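Local coordinates for protein five-membered-cyclitol-phosphate synthase (Streptomyces citricolor, PDB 6K96) that binds nicotinamide-adenine-dinucleotide through a Rossmann-type domain and belongs to the myo-inositol-1-phosphate synthase family, at residues 123-131 against 304-312; 141-152 against 168-177. All coordinates share one frame; numbering follows the deposited sequence.

Interaction 1: residues 123-131 against 304-312; sequences SKAEVLLYS and IRIAAAARR. With NAD (nicotinamide-adenine-dinucleotide), chain G.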
loop_
_atom_site.group_PDB
_atom_site.type_symbol
_atom_site.label_atom_id
_atom_site.label_comp_id
_atom_site.label_asym_id
_atom_site.label_seq_id
_atom_site.Cartn_x
_atom_site.Cartn_y
_atom_site.Cartn_z
ATOM N N SER B 123 40.399 26.388 -16.497
ATOM C CA SER B 123 38.931 26.425 -16.724
ATOM C C SER B 123 38.290 27.536 -15.909
ATOM O O SER B 123 37.091 27.742 -16.079
ATOM C CB SER B 123 38.305 25.113 -16.377
ATOM O OG SER B 123 39.182 24.052 -16.730
ATOM N N LYS B 124 39.054 28.203 -15.052
ATOM C CA LYS B 124 38.549 29.318 -14.215
ATOM C C LYS B 124 37.330 28.825 -13.426
ATOM O O LYS B 124 36.411 29.623 -13.191
ATOM C CB LYS B 124 38.204 30.551 -15.066
ATOM C CG LYS B 124 37.756 31.765 -14.245
ATOM C CD LYS B 124 38.330 33.134 -14.653
ATOM C CE LYS B 124 37.841 34.272 -13.774
ATOM N NZ LYS B 124 36.535 34.798 -14.238
ATOM N N ALA B 125 37.337 27.559 -13.014
ATOM C CA ALA B 125 36.269 26.978 -12.178
ATOM C C ALA B 125 36.164 27.776 -10.871
ATOM O O ALA B 125 37.158 28.401 -10.440
ATOM C CB ALA B 125 36.558 25.515 -11.944
ATOM N N GLU B 126 34.966 27.820 -10.311
ATOM C CA GLU B 126 34.687 28.540 -9.050
ATOM C C GLU B 126 34.412 27.507 -7.974
ATOM O O GLU B 126 34.781 27.750 -6.799
ATOM C CB GLU B 126 33.468 29.439 -9.180
ATOM C CG GLU B 126 33.689 30.697 -9.990
ATOM C CD GLU B 126 32.516 31.669 -9.875
ATOM O OE1 GLU B 126 31.528 31.518 -10.655
ATOM O OE2 GLU B 126 32.570 32.560 -9.007
ATOM N N VAL B 127 33.803 26.398 -8.383
ATOM C CA VAL B 127 33.318 25.325 -7.478
ATOM C C VAL B 127 33.773 24.009 -8.086
ATOM O O VAL B 127 33.544 23.791 -9.293
ATOM C CB VAL B 127 31.785 25.368 -7.336
ATOM C CG1 VAL B 127 31.285 24.257 -6.432
ATOM C CG2 VAL B 127 31.268 26.715 -6.852
ATOM N N LEU B 128 34.357 23.144 -7.274
ATOM C CA LEU B 128 34.549 21.730 -7.646
ATOM C C LEU B 128 33.533 20.917 -6.851
ATOM O O LEU B 128 33.545 21.019 -5.627
ATOM C CB LEU B 128 35.974 21.282 -7.348
ATOM C CG LEU B 128 36.172 19.793 -7.616
ATOM C CD1 LEU B 128 36.105 19.502 -9.083
ATOM C CD2 LEU B 128 37.458 19.291 -7.054
ATOM N N LEU B 129 32.631 20.228 -7.546
ATOM C CA LEU B 129 31.632 19.290 -6.972
ATOM C C LEU B 129 32.230 17.876 -6.934
ATOM O O LEU B 129 32.447 17.236 -8.011
ATOM C CB LEU B 129 30.358 19.324 -7.826
ATOM C CG LEU B 129 29.224 18.413 -7.351
ATOM C CD1 LEU B 129 28.731 18.832 -5.974
ATOM C CD2 LEU B 129 28.098 18.406 -8.365
ATOM N N TYR B 130 32.465 17.379 -5.730
ATOM C CA TYR B 130 32.962 16.020 -5.503
ATOM C C TYR B 130 31.789 15.062 -5.484
ATOM O O TYR B 130 31.001 15.096 -4.506
ATOM C CB TYR B 130 33.730 15.983 -4.182
ATOM C CG TYR B 130 34.254 14.618 -3.823
ATOM C CD1 TYR B 130 35.366 14.101 -4.472
ATOM C CD2 TYR B 130 33.633 13.834 -2.862
ATOM C CE1 TYR B 130 35.878 12.850 -4.146
ATOM C CE2 TYR B 130 34.123 12.573 -2.544
ATOM C CZ TYR B 130 35.262 12.085 -3.170
ATOM O OH TYR B 130 35.769 10.864 -2.837
ATOM N N SER B 131 31.669 14.212 -6.479
ATOM C CA SER B 131 30.438 13.390 -6.614
ATOM C C SER B 131 30.813 11.953 -6.964
ATOM O O SER B 131 30.105 11.324 -7.775
ATOM C CB SER B 131 29.501 13.982 -7.633
ATOM O OG SER B 131 28.137 13.654 -7.326
ATOM N N ILE B 304 25.912 24.256 -4.362
ATOM C CA ILE B 304 26.884 24.824 -5.341
ATOM C C ILE B 304 26.688 26.333 -5.421
ATOM O O ILE B 304 27.671 27.040 -5.688
ATOM C CB ILE B 304 26.841 24.209 -6.743
ATOM C CG1 ILE B 304 25.446 24.309 -7.357
ATOM C CG2 ILE B 304 27.390 22.796 -6.720
ATOM C CD1 ILE B 304 25.341 23.616 -8.682
ATOM N N ARG B 305 25.468 26.822 -5.232
ATOM C CA ARG B 305 25.224 28.281 -5.298
ATOM C C ARG B 305 25.684 28.874 -3.963
ATOM O O ARG B 305 26.177 30.040 -3.977
ATOM C CB ARG B 305 23.764 28.640 -5.572
ATOM C CG ARG B 305 23.283 28.446 -7.003
ATOM C CD ARG B 305 21.911 27.781 -7.052
ATOM N NE ARG B 305 20.726 28.599 -6.860
ATOM C CZ ARG B 305 19.559 28.178 -6.347
ATOM N NH1 ARG B 305 19.364 26.944 -5.931
ATOM N NH2 ARG B 305 18.551 29.003 -6.252
ATOM N N ILE B 306 25.528 28.138 -2.852
ATOM C CA ILE B 306 25.986 28.658 -1.541
ATOM C C ILE B 306 27.486 28.862 -1.673
ATOM O O ILE B 306 27.975 29.942 -1.298
ATOM C CB ILE B 306 25.606 27.770 -0.357
ATOM C CG1 ILE B 306 24.102 27.574 -0.210
ATOM C CG2 ILE B 306 26.166 28.380 0.913
ATOM C CD1 ILE B 306 23.748 26.405 0.702
ATOM N N ALA B 307 28.137 27.877 -2.290
ATOM C CA ALA B 307 29.584 27.811 -2.596
ATOM C C ALA B 307 30.015 29.035 -3.399
ATOM O O ALA B 307 30.809 29.840 -2.870
ATOM C CB ALA B 307 29.874 26.538 -3.355
ATOM N N ALA B 308 29.549 29.153 -4.646
ATOM C CA ALA B 308 29.997 30.189 -5.611
ATOM C C ALA B 308 29.772 31.582 -5.028
ATOM O O ALA B 308 30.744 32.359 -5.023
ATOM C CB ALA B 308 29.346 30.006 -6.953
ATOM N N ALA B 309 28.582 31.883 -4.509
ATOM C CA ALA B 309 28.237 33.249 -4.043
ATOM C C ALA B 309 29.171 33.650 -2.897
ATOM O O ALA B 309 29.598 34.789 -2.860
ATOM C CB ALA B 309 26.796 33.336 -3.625
ATOM N N ALA B 310 29.539 32.691 -2.057
ATOM C CA ALA B 310 30.434 32.869 -0.888
ATOM C C ALA B 310 31.856 33.168 -1.363
ATOM O O ALA B 310 32.459 34.114 -0.855
ATOM C CB ALA B 310 30.387 31.644 -0.013
ATOM N N ARG B 311 32.351 32.444 -2.356
ATOM C CA ARG B 311 33.678 32.730 -2.962
ATOM C C ARG B 311 33.692 34.129 -3.621
ATOM O O ARG B 311 34.724 34.825 -3.517
ATOM C CB ARG B 311 34.067 31.607 -3.927
ATOM C CG ARG B 311 35.459 31.769 -4.505
ATOM C CD ARG B 311 35.790 30.594 -5.399
ATOM N NE ARG B 311 37.064 30.781 -6.077
ATOM C CZ ARG B 311 37.214 31.361 -7.259
ATOM N NH1 ARG B 311 36.186 31.830 -7.946
ATOM N NH2 ARG B 311 38.416 31.486 -7.757
ATOM N N ARG B 312 32.616 34.518 -4.309
ATOM C CA ARG B 312 32.460 35.871 -4.947
ATOM C C ARG B 312 32.532 36.949 -3.858
ATOM O O ARG B 312 33.160 37.971 -4.104
ATOM C CB ARG B 312 31.140 36.068 -5.715
ATOM C CG ARG B 312 30.782 35.018 -6.757
ATOM C CD ARG B 312 30.538 35.600 -8.137
ATOM N NE ARG B 312 30.333 34.513 -9.073
ATOM C CZ ARG B 312 29.152 33.975 -9.392
ATOM N NH1 ARG B 312 29.112 32.962 -10.252
ATOM N NH2 ARG B 312 28.030 34.437 -8.846
HETATM P PA NAD G . 27.365 7.494 -9.527
HETATM O O1A NAD G . 27.809 6.123 -9.188
HETATM O O2A NAD G . 26.259 7.586 -10.542
HETATM O O5B NAD G . 28.529 8.494 -9.894
HETATM C C5B NAD G . 29.853 8.045 -9.523
HETATM C C4B NAD G . 30.832 8.481 -10.581
HETATM O O4B NAD G . 32.204 8.580 -10.074
HETATM C C3B NAD G . 30.905 7.511 -11.764
HETATM O O3B NAD G . 30.927 8.270 -12.967
HETATM C C2B NAD G . 32.257 6.838 -11.540
HETATM O O2B NAD G . 32.571 6.259 -12.774
HETATM C C1B NAD G . 33.054 8.067 -11.091
HETATM N N9A NAD G . 34.361 7.849 -10.503
HETATM C C8A NAD G . 34.717 6.719 -9.807
HETATM N N7A NAD G . 35.920 6.794 -9.285
HETATM C C5A NAD G . 36.379 8.061 -9.628
HETATM C C6A NAD G . 37.593 8.722 -9.351
HETATM N N6A NAD G . 38.560 8.176 -8.622
HETATM N N1A NAD G . 37.734 10.000 -9.797
HETATM C C2A NAD G . 36.730 10.521 -10.528
HETATM N N3A NAD G . 35.560 9.981 -10.859
HETATM C C4A NAD G . 35.425 8.733 -10.371
HETATM O O3 NAD G . 26.859 8.167 -8.182
HETATM P PN NAD G . 25.695 9.253 -7.956
HETATM O O1N NAD G . 25.971 10.399 -8.852
HETATM O O2N NAD G . 24.440 8.437 -8.000
HETATM O O5D NAD G . 26.011 9.703 -6.440
HETATM C C5D NAD G . 27.338 10.318 -6.171
HETATM C C4D NAD G . 27.587 10.340 -4.692
HETATM O O4D NAD G . 26.630 11.177 -4.002
HETATM C C3D NAD G . 27.491 8.948 -4.049
HETATM O O3D NAD G . 28.484 8.877 -3.050
HETATM C C2D NAD G . 26.152 9.004 -3.319
HETATM O O2D NAD G . 26.032 8.214 -2.151
HETATM C C1D NAD G . 26.128 10.462 -2.864
HETATM N N1N NAD G . 24.738 10.844 -2.471
HETATM C C2N NAD G . 23.655 10.565 -3.371
HETATM C C3N NAD G . 22.334 10.721 -2.985
HETATM C C7N NAD G . 21.249 10.443 -4.009
HETATM O O7N NAD G . 21.556 10.214 -5.172
HETATM N N7N NAD G . 19.983 10.446 -3.599
HETATM C C4N NAD G . 22.093 11.123 -1.672
HETATM C C5N NAD G . 23.143 11.558 -0.871
HETATM C C6N NAD G . 24.453 11.331 -1.251
#

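Interaction 2: residues 141-152 against 168-177; sequences IAYARAALEAKV and LLEEFEKAGV. With NAD (nicotinamide-adenine-dinucleotide), chain G.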
loop_
_atom_site.group_PDB
_atom_site.type_symbol
_atom_site.label_atom_id
_atom_site.label_comp_id
_atom_site.label_asym_id
_atom_site.label_seq_id
_atom_site.Cartn_x
_atom_site.Cartn_y
_atom_site.Cartn_z
ATOM N N ILE B 141 39.769 13.638 0.182
ATOM C CA ILE B 141 40.916 14.467 0.680
ATOM C C ILE B 141 41.650 15.064 -0.531
ATOM O O ILE B 141 41.924 16.257 -0.520
ATOM C CB ILE B 141 41.852 13.612 1.579
ATOM C CG1 ILE B 141 41.409 13.633 3.044
ATOM C CG2 ILE B 141 43.305 14.026 1.418
ATOM C CD1 ILE B 141 41.252 15.032 3.578
ATOM N N ALA B 142 41.958 14.234 -1.533
ATOM C CA ALA B 142 42.831 14.559 -2.686
ATOM C C ALA B 142 42.170 15.642 -3.523
ATOM O O ALA B 142 42.786 16.701 -3.656
ATOM C CB ALA B 142 43.167 13.327 -3.491
ATOM N N TYR B 143 40.971 15.403 -4.061
ATOM C CA TYR B 143 40.235 16.433 -4.827
ATOM C C TYR B 143 40.087 17.704 -3.992
ATOM O O TYR B 143 40.055 18.807 -4.565
ATOM C CB TYR B 143 38.862 15.929 -5.303
ATOM C CG TYR B 143 38.982 15.002 -6.477
ATOM C CD1 TYR B 143 39.192 15.504 -7.749
ATOM C CD2 TYR B 143 38.985 13.641 -6.302
ATOM C CE1 TYR B 143 39.376 14.663 -8.837
ATOM C CE2 TYR B 143 39.194 12.790 -7.369
ATOM C CZ TYR B 143 39.395 13.297 -8.635
ATOM O OH TYR B 143 39.532 12.431 -9.677
ATOM N N ALA B 144 40.016 17.575 -2.674
ATOM C CA ALA B 144 39.835 18.744 -1.786
ATOM C C ALA B 144 41.142 19.574 -1.731
ATOM O O ALA B 144 41.100 20.814 -1.776
ATOM C CB ALA B 144 39.320 18.276 -0.436
ATOM N N ARG B 145 42.296 18.937 -1.674
ATOM C CA ARG B 145 43.584 19.688 -1.597
ATOM C C ARG B 145 43.873 20.256 -2.989
ATOM O O ARG B 145 44.364 21.391 -3.071
ATOM C CB ARG B 145 44.663 18.791 -1.003
ATOM C CG ARG B 145 44.265 18.312 0.388
ATOM C CD ARG B 145 45.437 18.057 1.305
ATOM N NE ARG B 145 46.003 16.721 1.141
ATOM C CZ ARG B 145 47.154 16.330 1.664
ATOM N NH1 ARG B 145 47.883 17.180 2.377
ATOM N NH2 ARG B 145 47.582 15.094 1.471
ATOM N N ALA B 146 43.454 19.524 -4.033
ATOM C CA ALA B 146 43.553 19.949 -5.450
ATOM C C ALA B 146 42.813 21.268 -5.589
ATOM O O ALA B 146 43.387 22.197 -6.122
ATOM C CB ALA B 146 42.999 18.895 -6.355
ATOM N N ALA B 147 41.596 21.331 -5.049
ATOM C CA ALA B 147 40.697 22.505 -5.120
ATOM C C ALA B 147 41.305 23.638 -4.326
ATOM O O ALA B 147 41.272 24.784 -4.809
ATOM C CB ALA B 147 39.344 22.175 -4.574
ATOM N N LEU B 148 41.795 23.306 -3.134
ATOM C CA LEU B 148 42.379 24.317 -2.219
ATOM C C LEU B 148 43.546 24.993 -2.921
ATOM O O LEU B 148 43.557 26.217 -2.909
ATOM C CB LEU B 148 42.899 23.714 -0.915
ATOM C CG LEU B 148 43.639 24.727 -0.023
ATOM C CD1 LEU B 148 42.888 26.053 0.058
ATOM C CD2 LEU B 148 43.854 24.185 1.379
ATOM N N GLU B 149 44.485 24.212 -3.453
ATOM C CA GLU B 149 45.754 24.700 -4.054
ATOM C C GLU B 149 45.454 25.742 -5.130
ATOM O O GLU B 149 46.171 26.755 -5.177
ATOM C CB GLU B 149 46.546 23.515 -4.617
ATOM C CG GLU B 149 47.925 23.883 -5.146
ATOM C CD GLU B 149 48.878 22.708 -5.367
ATOM O OE1 GLU B 149 48.900 21.753 -4.541
ATOM O OE2 GLU B 149 49.611 22.731 -6.378
ATOM N N ALA B 150 44.402 25.499 -5.920
ATOM C CA ALA B 150 43.948 26.335 -7.068
ATOM C C ALA B 150 42.896 27.381 -6.662
ATOM O O ALA B 150 42.358 28.066 -7.578
ATOM C CB ALA B 150 43.387 25.427 -8.141
ATOM N N LYS B 151 42.588 27.492 -5.367
ATOM C CA LYS B 151 41.678 28.505 -4.747
ATOM C C LYS B 151 40.223 28.286 -5.202
ATOM O O LYS B 151 39.464 29.265 -5.265
ATOM C CB LYS B 151 42.152 29.931 -5.066
ATOM C CG LYS B 151 43.603 30.259 -4.689
ATOM C CD LYS B 151 43.800 30.659 -3.242
ATOM C CE LYS B 151 45.217 30.467 -2.750
ATOM N NZ LYS B 151 45.380 29.160 -2.059
ATOM N N VAL B 152 39.827 27.051 -5.500
ATOM C CA VAL B 152 38.452 26.741 -5.982
ATOM C C VAL B 152 37.608 26.155 -4.820
ATOM O O VAL B 152 38.081 25.241 -4.098
ATOM C CB VAL B 152 38.560 25.823 -7.211
ATOM C CG1 VAL B 152 37.223 25.161 -7.536
ATOM C CG2 VAL B 152 39.108 26.563 -8.426
ATOM N N LEU B 168 41.893 20.868 7.819
ATOM C CA LEU B 168 41.646 21.166 6.377
ATOM C C LEU B 168 40.669 22.355 6.242
ATOM O O LEU B 168 40.905 23.245 5.434
ATOM C CB LEU B 168 41.126 19.901 5.705
ATOM C CG LEU B 168 40.862 20.043 4.218
ATOM C CD1 LEU B 168 42.100 20.551 3.515
ATOM C CD2 LEU B 168 40.369 18.723 3.607
ATOM N N LEU B 169 39.635 22.389 7.090
ATOM C CA LEU B 169 38.679 23.514 7.275
ATOM C C LEU B 169 39.454 24.802 7.562
ATOM O O LEU B 169 39.323 25.734 6.765
ATOM C CB LEU B 169 37.715 23.139 8.411
ATOM C CG LEU B 169 36.606 24.137 8.776
ATOM C CD1 LEU B 169 35.795 24.604 7.556
ATOM C CD2 LEU B 169 35.692 23.551 9.853
ATOM N N GLU B 170 40.252 24.824 8.639
ATOM C CA GLU B 170 41.170 25.934 9.040
ATOM C C GLU B 170 41.881 26.476 7.788
ATOM O O GLU B 170 41.797 27.704 7.526
ATOM C CB GLU B 170 42.203 25.451 10.080
ATOM C CG GLU B 170 42.482 26.424 11.225
ATOM C CD GLU B 170 43.333 27.660 10.915
ATOM O OE1 GLU B 170 44.608 27.525 10.908
ATOM O OE2 GLU B 170 42.726 28.784 10.705
ATOM N N GLU B 171 42.545 25.603 7.028
ATOM C CA GLU B 171 43.322 26.041 5.838
ATOM C C GLU B 171 42.362 26.707 4.835
ATOM O O GLU B 171 42.606 27.866 4.513
ATOM C CB GLU B 171 44.204 24.890 5.331
ATOM C CG GLU B 171 45.455 24.678 6.209
ATOM C CD GLU B 171 46.096 25.926 6.857
ATOM O OE1 GLU B 171 46.626 26.786 6.112
ATOM O OE2 GLU B 171 46.037 26.071 8.122
ATOM N N PHE B 172 41.279 26.037 4.423
ATOM C CA PHE B 172 40.211 26.613 3.559
ATOM C C PHE B 172 39.720 27.946 4.144
ATOM O O PHE B 172 39.644 28.918 3.381
ATOM C CB PHE B 172 39.050 25.630 3.377
ATOM C CG PHE B 172 39.151 24.683 2.207
ATOM C CD1 PHE B 172 38.687 25.045 0.965
ATOM C CD2 PHE B 172 39.678 23.414 2.363
ATOM C CE1 PHE B 172 38.782 24.183 -0.110
ATOM C CE2 PHE B 172 39.757 22.532 1.296
ATOM C CZ PHE B 172 39.315 22.923 0.056
ATOM N N GLU B 173 39.327 27.980 5.425
ATOM C CA GLU B 173 38.825 29.202 6.138
ATOM C C GLU B 173 39.794 30.355 5.855
ATOM O O GLU B 173 39.338 31.388 5.325
ATOM C CB GLU B 173 38.793 29.055 7.671
ATOM C CG GLU B 173 37.492 28.549 8.308
ATOM C CD GLU B 173 37.569 28.281 9.825
ATOM O OE1 GLU B 173 38.461 28.872 10.502
ATOM O OE2 GLU B 173 36.762 27.461 10.350
ATOM N N LYS B 174 41.083 30.151 6.174
ATOM C CA LYS B 174 42.175 31.175 6.166
ATOM C C LYS B 174 42.501 31.602 4.723
ATOM O O LYS B 174 42.938 32.743 4.545
ATOM C CB LYS B 174 43.406 30.649 6.925
ATOM C CG LYS B 174 44.748 31.193 6.463
ATOM C CD LYS B 174 45.805 31.295 7.558
ATOM C CE LYS B 174 47.061 32.021 7.099
ATOM N NZ LYS B 174 48.293 31.458 7.705
ATOM N N ALA B 175 42.272 30.747 3.727
ATOM C CA ALA B 175 42.603 31.002 2.303
ATOM C C ALA B 175 41.486 31.775 1.581
ATOM O O ALA B 175 41.621 31.966 0.361
ATOM C CB ALA B 175 42.873 29.688 1.611
ATOM N N GLY B 176 40.435 32.185 2.301
ATOM C CA GLY B 176 39.219 32.806 1.732
ATOM C C GLY B 176 38.435 31.883 0.803
ATOM O O GLY B 176 37.796 32.403 -0.100
ATOM N N VAL B 177 38.474 30.570 1.011
ATOM C CA VAL B 177 37.881 29.570 0.077
ATOM C C VAL B 177 36.790 28.826 0.838
ATOM O O VAL B 177 37.027 28.370 1.968
ATOM C CB VAL B 177 38.927 28.587 -0.499
ATOM C CG1 VAL B 177 38.293 27.510 -1.355
ATOM C CG2 VAL B 177 40.007 29.285 -1.303
HETATM P PA NAD G . 27.365 7.494 -9.527
HETATM O O1A NAD G . 27.809 6.123 -9.188
HETATM O O2A NAD G . 26.259 7.586 -10.542
HETATM O O5B NAD G . 28.529 8.494 -9.894
HETATM C C5B NAD G . 29.853 8.045 -9.523
HETATM C C4B NAD G . 30.832 8.481 -10.581
HETATM O O4B NAD G . 32.204 8.580 -10.074
HETATM C C3B NAD G . 30.905 7.511 -11.764
HETATM O O3B NAD G . 30.927 8.270 -12.967
HETATM C C2B NAD G . 32.257 6.838 -11.540
HETATM O O2B NAD G . 32.571 6.259 -12.774
HETATM C C1B NAD G . 33.054 8.067 -11.091
HETATM N N9A NAD G . 34.361 7.849 -10.503
HETATM C C8A NAD G . 34.717 6.719 -9.807
HETATM N N7A NAD G . 35.920 6.794 -9.285
HETATM C C5A NAD G . 36.379 8.061 -9.628
HETATM C C6A NAD G . 37.593 8.722 -9.351
HETATM N N6A NAD G . 38.560 8.176 -8.622
HETATM N N1A NAD G . 37.734 10.000 -9.797
HETATM C C2A NAD G . 36.730 10.521 -10.528
HETATM N N3A NAD G . 35.560 9.981 -10.859
HETATM C C4A NAD G . 35.425 8.733 -10.371
HETATM O O3 NAD G . 26.859 8.167 -8.182
HETATM P PN NAD G . 25.695 9.253 -7.956
HETATM O O1N NAD G . 25.971 10.399 -8.852
HETATM O O2N NAD G . 24.440 8.437 -8.000
HETATM O O5D NAD G . 26.011 9.703 -6.440
HETATM C C5D NAD G . 27.338 10.318 -6.171
HETATM C C4D NAD G . 27.587 10.340 -4.692
HETATM O O4D NAD G . 26.630 11.177 -4.002
HETATM C C3D NAD G . 27.491 8.948 -4.049
HETATM O O3D NAD G . 28.484 8.877 -3.050
HETATM C C2D NAD G . 26.152 9.004 -3.319
HETATM O O2D NAD G . 26.032 8.214 -2.151
HETATM C C1D NAD G . 26.128 10.462 -2.864
HETATM N N1N NAD G . 24.738 10.844 -2.471
HETATM C C2N NAD G . 23.655 10.565 -3.371
HETATM C C3N NAD G . 22.334 10.721 -2.985
HETATM C C7N NAD G . 21.249 10.443 -4.009
HETATM O O7N NAD G . 21.556 10.214 -5.172
HETATM N N7N NAD G . 19.983 10.446 -3.599
HETATM C C4N NAD G . 22.093 11.123 -1.672
HETATM C C5N NAD G . 23.143 11.558 -0.871
HETATM C C6N NAD G . 24.453 11.331 -1.251
#

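Interaction 1: residues 123-131 against 304-312
Val127 overlaps the helical surface made by Ala307 and Ala308, setting CG2 3.8 Å from the CB of each. This joins a strand of the parallel Rossmann-type sheet, 127-130, to helix 292-313, which runs nearly antiparallel to it at 153°, with the segment axes 9.0 Å apart. Alanines suit the helix here because their short side chains let the branched valine settle close to the backbone. Ile304 CG2 meets both Val127 CG1, at 4.2 Å, and Leu129 CD1, so the apolar strip continues one turn back along the helix.

Before the strand, Glu126 ends the strip with charge. Its carboxylate has a long salt bridge to NH1 of Arg311, and the two planes are turned 73° apart. The extended chain of Arg311 passes with CD 3.3 Å from Glu126 O, while its NE is turned to Lys151 O, outside this contact. Arg312, bent at chi2 (-124°), instead presents the side of its guanidinium and grips both carboxylate oxygens, each through its syn lone pair. Arg312 NH1 to Glu126 OE1 is 2.8 Å. Glu126 OE2, 3.0 Å from Arg312 NE, is the more tilted of the two oxygens from the guanidinium plane.

Interaction 2: residues 141-152 against 168-177
Leu148 of helix 137-149 lays its CB over one face of the Phe172 ring in helix 166-174, 4.2 Å from the ring centroid, as a CH-pi contact. The two are neighbouring helices of the Rossmann-type domain, linked in the chain through parallel strand 153-156. From that CB, CG anti to the backbone N (chi1 174°) carries the two methyls past the ring, toward Ala175 and Glu171. CD1 meets Ala175 CB at 4.0 Å, and CD2 lies against Glu171 CB, the aliphatic base of a side chain whose carboxylate leads away from the contact. Leucine suits this place because its forked end can touch Glu171 in the facing helix and Ala175 just beyond its end.

The helix segments run nearly parallel, 20° apart with their axes 10.9 Å from each other, and Phe172 reaches in between them. Large and flat, its ring also reaches the backbone: Ala144 O lies near the ring plane, 3.3 Å from Phe172 CZ, so the carbonyl faces the slightly positive rim of the ring. That same oxygen accepts the helical bond from Leu148 N. On the sheet side, Phe172 also touches Phe154 of strand 153-156.

One turn earlier, Leu168 takes over the apolar contact, with CD2 3.8 Å from Ile141 CD1 and close to Ala144 CB.

Both helices finish in Schellman motifs, with positive phi at Lys151 and at Gly176, where glycine accepts that backbone shape readily. Beyond Gly176, Val177 packs on the backbone of the other turn: its CG2 is 3.9 Å from Lys151 CA, and its CG1 is 3.6 Å from Val152 O.

Interactions 1 and 2 lie with their centres 12 Å apart and are joined through strand 127-130, which Val127 and Leu128 leave in opposite directions. Val127 faces the helix of interaction 1, whereas Leu128 points away from it and places CD2 3.6 Å from Tyr143 O of interaction 2. A probable hydrogen bond of 3.0 Å from Arg311 NE to Lys151 O ties the two contacts directly, and Val152 CG2 packs against Ala125 O. Both also reach the dinucleotide, at separate places. Ser131 O, just past the strand, is 3.4 Å from NAD C5D, while Tyr143 OH lies 3.0 Å from NAD N1A of the adenine; the same hydroxyl is hydrogen-bonded with Leu101 N.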